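Putative peptidyl-arginine deiminase family protein (Campylobacter jejuni subsp. jejuni serotype O:2, PDB 6B10) probably hydrolyses agmatine to N-carbamoylputrescine, an agmatine deiminase step of polyamine biosynthesis leading to putrescine. Local coordinates at residues 18-24 / 324-330; 275-280 / 301-305; 175-179 / 190-194. All coordinates share one frame; numbering follows the deposited sequence.

Near the N terminus, residues 18-24 enter the four-stranded sheet 76-80, 56-61, 19-25, 326-329; their partner, 324-330, comes only at the C-terminal end, so interaction 1 closes a loop of about 300 residues that encloses the other two. Interaction 3 follows first, a short closure of helix 175-186 onto strand 190-194 at the surface. Interaction 2 comes later, where the hairpin 275-280 meets 301-305 after the chain has run through helix 289-300; the two inner loops lie in series. Interactions 1 and 2 touch, Gln19 meeting Asn277 and Phe275, which joins two neighbouring sheets, whereas interaction 3 stays about 17 Å from interaction 1 between nearest atoms.

Interaction 1 of 3, residues 18-24 / 324-330; sequences EQEYLML and SCQNRFK
Tyr21 and Arg328 form a hydrogen-bonded pair in an antiparallel arrangement interrupted by a classic beta bulge, by which strand 326-329 edges the sheet next to strand 19-25. Arg328 O accepts two backbone bonds, from Glu20 N at 2.8 Å and from Tyr21 N at 3.2 Å, and the register slips by one residue there. Further on, Met23 and Gln326 bond in both directions, and Met23 CE packs on Gln326 CG. Before the bulge, Lys330 N bonds Glu18 O in a straight line (180°), and a water links that oxygen to Lys330 O. The aliphatic part of Lys330 runs alongside Glu18, CD to CD at 3.4 Å.

Leu22 and Asn327 share the other face from Tyr21 and Arg328, Leu22 CD1 lying 3.3 Å from Asn327 ND2. With Gln19 CG 3.6 Å from Phe329 CD1, the straight second torsion of Gln19 (chi2 165°) carries its amide past that ring to Asn327. Farther out, Glu135 forms a salt bridge with the Arg328 guanidinium and Glu77 a hydrogen bond with Tyr21 OH, while Gln55 adds a second donor to Gln19 OE1. Arg89 donates to Asn327 OD1, consistent with ND2 being the end that faces Gln19: Asn327 ND2 donates a hydrogen bond to Gln19 OE1 at 2.8 Å, standing above the Gln19 carbonyl plane, the two amides turned 87° apart.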
loop_
_atom_site.group_PDB
_atom_site.type_symbol
_atom_site.label_atom_id
_atom_site.label_comp_id
_atom_site.label_asym_id
_atom_site.label_seq_id
_atom_site.Cartn_x
_atom_site.Cartn_y
_atom_site.Cartn_z
ATOM N N GLU A 18 2.157 -6.704 -13.444
ATOM C CA GLU A 18 3.606 -6.863 -13.472
ATOM C C GLU A 18 4.306 -5.552 -13.131
ATOM O O GLU A 18 3.883 -4.478 -13.557
ATOM C CB GLU A 18 4.066 -7.374 -14.846
ATOM C CG GLU A 18 5.513 -7.851 -14.867
ATOM C CD GLU A 18 5.885 -8.584 -16.154
ATOM O OE1 GLU A 18 5.260 -8.321 -17.201
ATOM O OE2 GLU A 18 6.813 -9.419 -16.120
ATOM N N GLN A 19 5.385 -5.657 -12.369
ATOM C CA GLN A 19 6.085 -4.500 -11.848
ATOM C C GLN A 19 7.562 -4.499 -12.225
ATOM O O GLN A 19 8.136 -5.539 -12.552
ATOM C CB GLN A 19 5.963 -4.473 -10.318
ATOM C CG GLN A 19 4.540 -4.332 -9.792
ATOM C CD GLN A 19 4.433 -4.679 -8.313
ATOM O OE1 GLN A 19 5.306 -4.318 -7.516
ATOM N NE2 GLN A 19 3.368 -5.391 -7.939
ATOM N N GLU A 20 8.154 -3.306 -12.174
ATOM C CA GLU A 20 9.579 -3.131 -12.426
ATOM C C GLU A 20 10.323 -2.972 -11.098
ATOM O O GLU A 20 11.374 -3.574 -10.899
ATOM C CB GLU A 20 9.816 -1.917 -13.334
ATOM C CG GLU A 20 11.205 -1.859 -13.955
ATOM C CD GLU A 20 11.395 -2.864 -15.076
ATOM O OE1 GLU A 20 10.634 -2.812 -16.061
ATOM O OE2 GLU A 20 12.320 -3.695 -14.979
ATOM N N TYR A 21 9.767 -2.174 -10.186
ATOM C CA TYR A 21 10.378 -1.944 -8.877
ATOM C C TYR A 21 9.369 -2.004 -7.740
ATOM O O TYR A 21 8.204 -1.643 -7.915
ATOM C CB TYR A 21 10.988 -0.546 -8.815
ATOM C CG TYR A 21 12.251 -0.328 -9.622
ATOM C CD1 TYR A 21 13.497 -0.666 -9.107
ATOM C CD2 TYR A 21 12.201 0.263 -10.882
ATOM C CE1 TYR A 21 14.654 -0.439 -9.827
ATOM C CE2 TYR A 21 13.355 0.487 -11.616
ATOM C CZ TYR A 21 14.575 0.138 -11.083
ATOM O OH TYR A 21 15.721 0.365 -11.810
ATOM N N LEU A 22 9.836 -2.447 -6.572
ATOM C CA LEU A 22 9.235 -2.043 -5.307
ATOM C C LEU A 22 10.153 -0.987 -4.685
ATOM O O LEU A 22 11.369 -1.175 -4.578
ATOM C CB LEU A 22 9.047 -3.224 -4.349
ATOM C CG LEU A 22 8.104 -2.950 -3.164
ATOM C CD1 LEU A 22 6.658 -2.834 -3.618
ATOM C CD2 LEU A 22 8.208 -4.029 -2.098
ATOM N N MET A 23 9.561 0.122 -4.275
ATOM C CA MET A 23 10.322 1.250 -3.785
ATOM C C MET A 23 10.063 1.463 -2.302
ATOM O O MET A 23 8.922 1.407 -1.850
ATOM C CB MET A 23 9.945 2.489 -4.578
ATOM C CG MET A 23 10.093 2.291 -6.081
ATOM S SD MET A 23 9.741 3.767 -7.044
ATOM C CE MET A 23 8.064 4.134 -6.541
ATOM N N LEU A 24 11.136 1.689 -1.550
ATOM C CA LEU A 24 11.059 1.926 -0.114
ATOM C C LEU A 24 11.952 3.096 0.299
ATOM O O LEU A 24 12.963 3.389 -0.347
ATOM C CB LEU A 24 11.481 0.670 0.657
ATOM C CG LEU A 24 10.770 -0.640 0.288
ATOM C CD1 LEU A 24 11.582 -1.445 -0.711
ATOM C CD2 LEU A 24 10.481 -1.492 1.521
ATOM N N SER A 324 4.892 0.839 3.904
ATOM C CA SER A 324 6.319 1.126 3.755
ATOM C C SER A 324 6.862 1.000 2.327
ATOM O O SER A 324 8.072 1.090 2.127
ATOM C CB SER A 324 7.117 0.171 4.632
ATOM O OG SER A 324 7.265 -1.065 3.970
ATOM N N CYS A 325 6.005 0.772 1.337
ATOM C CA CYS A 325 6.500 0.574 -0.014
ATOM C C CYS A 325 5.561 1.123 -1.069
ATOM O O CYS A 325 4.407 1.454 -0.790
ATOM C CB CYS A 325 6.789 -0.907 -0.260
ATOM S SG CYS A 325 5.354 -2.014 -0.197
ATOM N N GLN A 326 6.085 1.267 -2.277
ATOM C CA GLN A 326 5.280 1.688 -3.411
ATOM C C GLN A 326 5.685 0.871 -4.634
ATOM O O GLN A 326 6.853 0.529 -4.814
ATOM C CB GLN A 326 5.449 3.186 -3.661
ATOM C CG GLN A 326 4.609 3.753 -4.800
ATOM C CD GLN A 326 3.115 3.536 -4.613
ATOM O OE1 GLN A 326 2.610 2.425 -4.796
ATOM N NE2 GLN A 326 2.399 4.597 -4.255
ATOM N N ASN A 327 4.705 0.550 -5.461
ATOM C CA ASN A 327 4.936 -0.262 -6.640
ATOM C C ASN A 327 5.121 0.638 -7.849
ATOM O O ASN A 327 4.439 1.649 -7.983
ATOM C CB ASN A 327 3.751 -1.218 -6.859
ATOM C CG ASN A 327 3.351 -1.937 -5.587
ATOM O OD1 ASN A 327 2.571 -1.418 -4.785
ATOM N ND2 ASN A 327 3.904 -3.126 -5.382
ATOM N N ARG A 328 6.054 0.269 -8.717
ATOM C CA ARG A 328 6.238 0.944 -9.998
ATOM C C ARG A 328 6.086 -0.131 -11.057
ATOM O O ARG A 328 6.835 -1.108 -11.075
ATOM C CB ARG A 328 7.612 1.619 -10.075
ATOM C CG ARG A 328 7.934 2.213 -11.442
ATOM C CD ARG A 328 9.168 3.105 -11.399
ATOM N NE ARG A 328 9.704 3.330 -12.745
ATOM C CZ ARG A 328 9.312 4.293 -13.580
ATOM N NH1 ARG A 328 8.367 5.164 -13.236
ATOM N NH2 ARG A 328 9.873 4.385 -14.781
ATOM N N PHE A 329 5.093 0.035 -11.921
ATOM C CA PHE A 329 4.691 -1.045 -12.812
ATOM C C PHE A 329 5.532 -1.096 -14.078
ATOM O O PHE A 329 6.175 -0.115 -14.448
ATOM C CB PHE A 329 3.188 -0.969 -13.099
ATOM C CG PHE A 329 2.364 -1.212 -11.872
ATOM C CD1 PHE A 329 1.986 -2.499 -11.521
ATOM C CD2 PHE A 329 2.049 -0.164 -11.015
ATOM C CE1 PHE A 329 1.273 -2.737 -10.359
ATOM C CE2 PHE A 329 1.330 -0.394 -9.854
ATOM C CZ PHE A 329 0.941 -1.683 -9.529
ATOM N N LYS A 330 5.538 -2.269 -14.698
ATOM C CA LYS A 330 6.314 -2.537 -15.903
ATOM C C LYS A 330 5.481 -2.229 -17.145
ATOM O O LYS A 330 4.297 -2.560 -17.204
ATOM C CB LYS A 330 6.738 -4.009 -15.926
ATOM C CG LYS A 330 7.709 -4.393 -17.042
ATOM C CD LYS A 330 7.751 -5.903 -17.214
ATOM C CE LYS A 330 8.615 -6.332 -18.392
ATOM N NZ LYS A 330 10.066 -6.334 -18.066
HETATM O O HOH W 1 2.299 -3.607 -15.520
#

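Interaction 2 of 3, residues 275-280 / 301-305; sequences FINNAL and LPNHK. With PO4 (phosphate ion), chain D.
Phe275 meets His304 in a T-shaped (edge-to-face) pair, its ring edge directed at the imidazole face with centroids 5.3 Å apart and planes at 69°. The first torsion of His304 (chi1 -80°) puts CG opposite the carbonyl carbon and swings the imidazole against Phe275. Phe275 CE1 also touches Leu301 CD1, at 4.1 Å. Ile276 opens a type II turn that ends at Ala279, and a water 2.7 Å from both Ile276 O and His304 NE2 bridges them. At the turn, Asn278 O accepts a nearly straight bond from Lys305 N at 3.0 Å. Ala279 then pairs with Lys305 in parallel fashion, its CA 3.2 Å from Lys305 O, and Leu280 N bonds that same oxygen. Leu280 CD1 sits over the centre of the Phe275 ring, while CD2 packs on Leu301 CD1 at 3.5 Å.

Phosphate O2 accepts from both His304 ND1 (2.8 Å) and the backbone N of Asn303; with water on the NE2 side, the imidazole is held at both nitrogens. The phosphate probably came from the crystallisation liquor. With helix 289-300 leading from strand 279-284 to the parallel strand 305-310, this is the start of the strand pairing in a beta-alpha-beta crossover.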
loop_
_atom_site.group_PDB
_atom_site.type_symbol
_atom_site.label_atom_id
_atom_site.label_comp_id
_atom_site.label_asym_id
_atom_site.label_seq_id
_atom_site.Cartn_x
_atom_site.Cartn_y
_atom_site.Cartn_z
ATOM N N PHE A 275 1.442 -7.012 -3.145
ATOM C CA PHE A 275 1.673 -7.848 -4.315
ATOM C C PHE A 275 2.969 -7.426 -4.992
ATOM O O PHE A 275 3.265 -6.228 -5.096
ATOM C CB PHE A 275 0.542 -7.724 -5.324
ATOM C CG PHE A 275 -0.671 -8.554 -5.005
ATOM C CD1 PHE A 275 -0.692 -9.915 -5.289
ATOM C CD2 PHE A 275 -1.815 -7.962 -4.474
ATOM C CE1 PHE A 275 -1.821 -10.673 -5.023
ATOM C CE2 PHE A 275 -2.948 -8.716 -4.209
ATOM C CZ PHE A 275 -2.949 -10.073 -4.483
ATOM N N ILE A 276 3.729 -8.424 -5.429
ATOM C CA ILE A 276 4.905 -8.241 -6.268
ATOM C C ILE A 276 4.875 -9.348 -7.301
ATOM O O ILE A 276 3.994 -10.210 -7.264
ATOM C CB ILE A 276 6.206 -8.291 -5.452
ATOM C CG1 ILE A 276 6.305 -9.610 -4.675
ATOM C CG2 ILE A 276 6.272 -7.096 -4.505
ATOM C CD1 ILE A 276 7.683 -9.897 -4.120
ATOM N N ASN A 277 5.823 -9.342 -8.225
ATOM C CA ASN A 277 5.803 -10.340 -9.292
ATOM C C ASN A 277 5.852 -11.759 -8.727
ATOM O O ASN A 277 6.794 -12.119 -8.015
ATOM C CB ASN A 277 6.956 -10.105 -10.257
ATOM C CG ASN A 277 6.824 -8.795 -11.001
ATOM O OD1 ASN A 277 5.754 -8.183 -11.012
ATOM N ND2 ASN A 277 7.911 -8.346 -11.617
ATOM N N ASN A 278 4.811 -12.539 -9.024
ATOM C CA ASN A 278 4.717 -13.944 -8.625
ATOM C C ASN A 278 4.604 -14.193 -7.122
ATOM O O ASN A 278 4.703 -15.330 -6.677
ATOM C CB ASN A 278 5.896 -14.752 -9.193
ATOM C CG ASN A 278 5.958 -14.694 -10.698
ATOM O OD1 ASN A 278 6.886 -14.129 -11.270
ATOM N ND2 ASN A 278 4.949 -15.249 -11.346
ATOM N N ALA A 279 4.350 -13.150 -6.341
ATOM C CA ALA A 279 4.257 -13.319 -4.905
ATOM C C ALA A 279 3.375 -12.288 -4.229
ATOM O O ALA A 279 3.105 -11.209 -4.763
ATOM C CB ALA A 279 5.648 -13.304 -4.287
ATOM N N LEU A 280 2.913 -12.670 -3.045
ATOM C CA LEU A 280 2.157 -11.808 -2.163
ATOM C C LEU A 280 2.851 -11.842 -0.812
ATOM O O LEU A 280 2.937 -12.888 -0.177
ATOM C CB LEU A 280 0.718 -12.305 -2.030
ATOM C CG LEU A 280 -0.137 -11.551 -1.004
ATOM C CD1 LEU A 280 -0.272 -10.080 -1.364
ATOM C CD2 LEU A 280 -1.503 -12.196 -0.872
ATOM N N LEU A 301 -5.101 -17.693 -4.232
ATOM C CA LEU A 301 -4.192 -17.144 -5.226
ATOM C C LEU A 301 -3.235 -18.222 -5.759
ATOM O O LEU A 301 -2.034 -18.198 -5.469
ATOM C CB LEU A 301 -3.422 -15.982 -4.607
ATOM C CG LEU A 301 -4.296 -14.825 -4.115
ATOM C CD1 LEU A 301 -3.490 -13.922 -3.201
ATOM C CD2 LEU A 301 -4.856 -14.036 -5.288
ATOM N N PRO A 302 -3.756 -19.149 -6.585
ATOM C CA PRO A 302 -3.009 -20.350 -6.986
ATOM C C PRO A 302 -1.723 -20.136 -7.781
ATOM O O PRO A 302 -0.979 -21.088 -7.964
ATOM C CB PRO A 302 -4.019 -21.124 -7.858
ATOM C CG PRO A 302 -5.348 -20.533 -7.567
ATOM C CD PRO A 302 -5.075 -19.098 -7.239
ATOM N N ASN A 303 -1.475 -18.923 -8.270
ATOM C CA ASN A 303 -0.272 -18.623 -9.043
ATOM C C ASN A 303 0.658 -17.639 -8.343
ATOM O O ASN A 303 1.500 -17.016 -8.976
ATOM C CB ASN A 303 -0.658 -18.082 -10.428
ATOM C CG ASN A 303 -1.529 -19.047 -11.205
ATOM O OD1 ASN A 303 -2.634 -18.710 -11.601
ATOM N ND2 ASN A 303 -1.040 -20.259 -11.411
ATOM N N HIS A 304 0.506 -17.508 -7.033
ATOM C CA HIS A 304 1.371 -16.653 -6.236
ATOM C C HIS A 304 1.997 -17.460 -5.112
ATOM O O HIS A 304 1.384 -18.378 -4.586
ATOM C CB HIS A 304 0.572 -15.497 -5.635
ATOM C CG HIS A 304 0.324 -14.374 -6.589
ATOM N ND1 HIS A 304 -0.738 -14.364 -7.465
ATOM C CD2 HIS A 304 1.003 -13.222 -6.805
ATOM C CE1 HIS A 304 -0.706 -13.251 -8.177
ATOM N NE2 HIS A 304 0.340 -12.540 -7.797
ATOM N N LYS A 305 3.226 -17.111 -4.756
ATOM C CA LYS A 305 3.827 -17.600 -3.535
ATOM C C LYS A 305 3.463 -16.597 -2.447
ATOM O O LYS A 305 3.695 -15.405 -2.604
ATOM C CB LYS A 305 5.346 -17.713 -3.676
ATOM C CG LYS A 305 5.833 -18.422 -4.937
ATOM C CD LYS A 305 5.303 -19.838 -5.060
ATOM C CE LYS A 305 5.995 -20.566 -6.204
ATOM N NZ LYS A 305 5.330 -21.855 -6.542
HETATM P P PO4 D . -3.587 -15.750 -9.058
HETATM O O1 PO4 D . -4.813 -15.072 -8.496
HETATM O O2 PO4 D . -2.697 -16.254 -7.948
HETATM O O3 PO4 D . -2.843 -14.746 -9.907
HETATM O O4 PO4 D . -3.984 -16.916 -9.939
HETATM O O HOH W 2 1.484 -10.098 -8.279
HETATM O O HOH W 3 4.676 -17.891 -8.295
#

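Interaction 3 of 3, residues 175-179 / 190-194; sequences KTQID and QIIWL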
loop_
_atom_site.group_PDB
_atom_site.type_symbol
_atom_site.label_atom_id
_atom_site.label_comp_id
_atom_site.label_asym_id
_atom_site.label_seq_id
_atom_site.Cartn_x
_atom_site.Cartn_y
_atom_site.Cartn_z
ATOM N N LYS A 175 -19.123 14.917 -1.642
ATOM C CA LYS A 175 -18.696 13.541 -1.910
ATOM C C LYS A 175 -18.986 13.191 -3.374
ATOM O O LYS A 175 -18.158 12.568 -4.026
ATOM C CB LYS A 175 -19.365 12.513 -0.984
ATOM C CG LYS A 175 -18.731 11.126 -1.101
ATOM C CD LYS A 175 -19.508 10.025 -0.404
ATOM C CE LYS A 175 -20.602 9.469 -1.298
ATOM N NZ LYS A 175 -21.280 8.304 -0.671
ATOM N N THR A 176 -20.154 13.592 -3.875
ATOM C CA THR A 176 -20.518 13.397 -5.286
ATOM C C THR A 176 -19.465 14.000 -6.224
ATOM O O THR A 176 -19.133 13.420 -7.268
ATOM C CB THR A 176 -21.902 14.018 -5.588
ATOM O OG1 THR A 176 -22.909 13.309 -4.860
ATOM C CG2 THR A 176 -22.243 13.964 -7.075
ATOM N N GLN A 177 -18.947 15.162 -5.839
ATOM C CA GLN A 177 -17.908 15.845 -6.604
ATOM C C GLN A 177 -16.570 15.129 -6.494
ATOM O O GLN A 177 -15.870 14.958 -7.492
ATOM C CB GLN A 177 -17.768 17.296 -6.141
ATOM C CG GLN A 177 -18.879 18.195 -6.662
ATOM C CD GLN A 177 -18.861 19.583 -6.047
ATOM O OE1 GLN A 177 -18.345 19.787 -4.946
ATOM N NE2 GLN A 177 -19.437 20.544 -6.755
ATOM N N ILE A 178 -16.217 14.732 -5.276
ATOM C CA ILE A 178 -14.995 13.969 -5.028
ATOM C C ILE A 178 -15.072 12.620 -5.741
ATOM O O ILE A 178 -14.107 12.192 -6.371
ATOM C CB ILE A 178 -14.754 13.773 -3.518
ATOM C CG1 ILE A 178 -14.359 15.107 -2.875
ATOM C CG2 ILE A 178 -13.654 12.749 -3.263
ATOM C CD1 ILE A 178 -14.518 15.139 -1.369
ATOM N N ASP A 179 -16.229 11.974 -5.642
ATOM C CA ASP A 179 -16.509 10.745 -6.369
ATOM C C ASP A 179 -16.291 10.947 -7.874
ATOM O O ASP A 179 -15.555 10.189 -8.506
ATOM C CB ASP A 179 -17.945 10.292 -6.092
ATOM C CG ASP A 179 -18.284 8.972 -6.747
ATOM O OD1 ASP A 179 -18.026 7.922 -6.128
ATOM O OD2 ASP A 179 -18.832 8.984 -7.869
ATOM N N GLN A 190 -16.839 2.754 -11.011
ATOM C CA GLN A 190 -17.458 2.578 -9.702
ATOM C C GLN A 190 -16.484 2.834 -8.553
ATOM O O GLN A 190 -15.321 2.426 -8.608
ATOM C CB GLN A 190 -18.024 1.158 -9.593
ATOM C CG GLN A 190 -18.567 0.790 -8.221
ATOM C CD GLN A 190 -19.175 -0.608 -8.179
ATOM O OE1 GLN A 190 -19.004 -1.412 -9.098
ATOM N NE2 GLN A 190 -19.883 -0.902 -7.102
ATOM N N ILE A 191 -16.972 3.503 -7.514
ATOM C CA ILE A 191 -16.247 3.634 -6.254
ATOM C C ILE A 191 -17.097 3.072 -5.128
ATOM O O ILE A 191 -18.252 3.462 -4.958
ATOM C CB ILE A 191 -15.903 5.097 -5.922
ATOM C CG1 ILE A 191 -14.951 5.660 -6.983
ATOM C CG2 ILE A 191 -15.280 5.188 -4.536
ATOM C CD1 ILE A 191 -14.620 7.126 -6.818
ATOM N N ILE A 192 -16.511 2.159 -4.364
ATOM C CA ILE A 192 -17.137 1.607 -3.175
ATOM C C ILE A 192 -16.626 2.412 -1.984
ATOM O O ILE A 192 -15.436 2.358 -1.644
ATOM C CB ILE A 192 -16.804 0.116 -3.015
ATOM C CG1 ILE A 192 -17.371 -0.663 -4.201
ATOM C CG2 ILE A 192 -17.370 -0.435 -1.716
ATOM C CD1 ILE A 192 -16.793 -2.046 -4.370
ATOM N N TRP A 193 -17.531 3.180 -1.384
ATOM C CA TRP A 193 -17.229 4.007 -0.232
ATOM C C TRP A 193 -17.603 3.253 1.032
ATOM O O TRP A 193 -18.783 3.099 1.329
ATOM C CB TRP A 193 -18.036 5.305 -0.301
ATOM C CG TRP A 193 -17.644 6.237 -1.410
ATOM C CD1 TRP A 193 -18.149 6.268 -2.685
ATOM C CD2 TRP A 193 -16.682 7.292 -1.334
ATOM N NE1 TRP A 193 -17.545 7.279 -3.408
ATOM C CE2 TRP A 193 -16.640 7.918 -2.600
ATOM C CE3 TRP A 193 -15.849 7.769 -0.317
ATOM C CZ2 TRP A 193 -15.800 8.996 -2.871
ATOM C CZ3 TRP A 193 -15.008 8.836 -0.588
ATOM C CH2 TRP A 193 -14.992 9.439 -1.856
ATOM N N LEU A 194 -16.609 2.774 1.776
ATOM C CA LEU A 194 -16.877 2.040 3.013
ATOM C C LEU A 194 -17.028 2.975 4.214
ATOM O O LEU A 194 -16.122 3.749 4.522
ATOM C CB LEU A 194 -15.771 1.027 3.309
ATOM C CG LEU A 194 -15.721 -0.251 2.481
ATOM C CD1 LEU A 194 -14.597 -1.117 3.022
ATOM C CD2 LEU A 194 -17.034 -1.020 2.506
#
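Trp193 lies between Lys175 and Ile191, with the Asp179 carboxylate at its edge. Over one face of the indole runs the lysine chain: CG stands over the six-membered ring, 4.0 Å from its centroid, in a CH-pi contact. The lysine and tryptophan side chains point in opposing directions, and a bend at the third lysine torsion (chi3 85°) turns the far end across the indole toward the pyrrole part. There NZ makes a cation-pi contact, 4.5 Å from the five-membered centroid. On the opposite face, Ile191 CG2 covers the ring toward its rim.

Asp179 comes in at the nitrogen edge. Trp193 NE1 donates to Asp179 OD1 at 2.8 Å, almost perfectly straight; the acceptor lies in the indole plane and is met on its anti side, with carboxylate and ring planes 38° apart. CG of this aspartate is trans to the backbone N (chi1 -176°), which carries the carboxylate from the helix toward the strand. OD1 also rests 3.5 Å from Ile191 CB, while OD2 has a salt bridge to Lys183 one helical turn on, which probably helps to steady the carboxylate. At the benzo edge, Ile178 CG2 meets Trp193 CH2 at 3.8 Å, the isoleucine side chain standing roughly perpendicular to that of the tryptophan.

This partly exposed packing fastens the first turn of helix 175-186 to strand 190-194, an outer strand of its three-stranded sheet. Leu165 of helix 161-167 touches Lys175, Ile178 and Trp193, and Thr159 of the adjacent strand 156-160 touches Ile191 and Trp193.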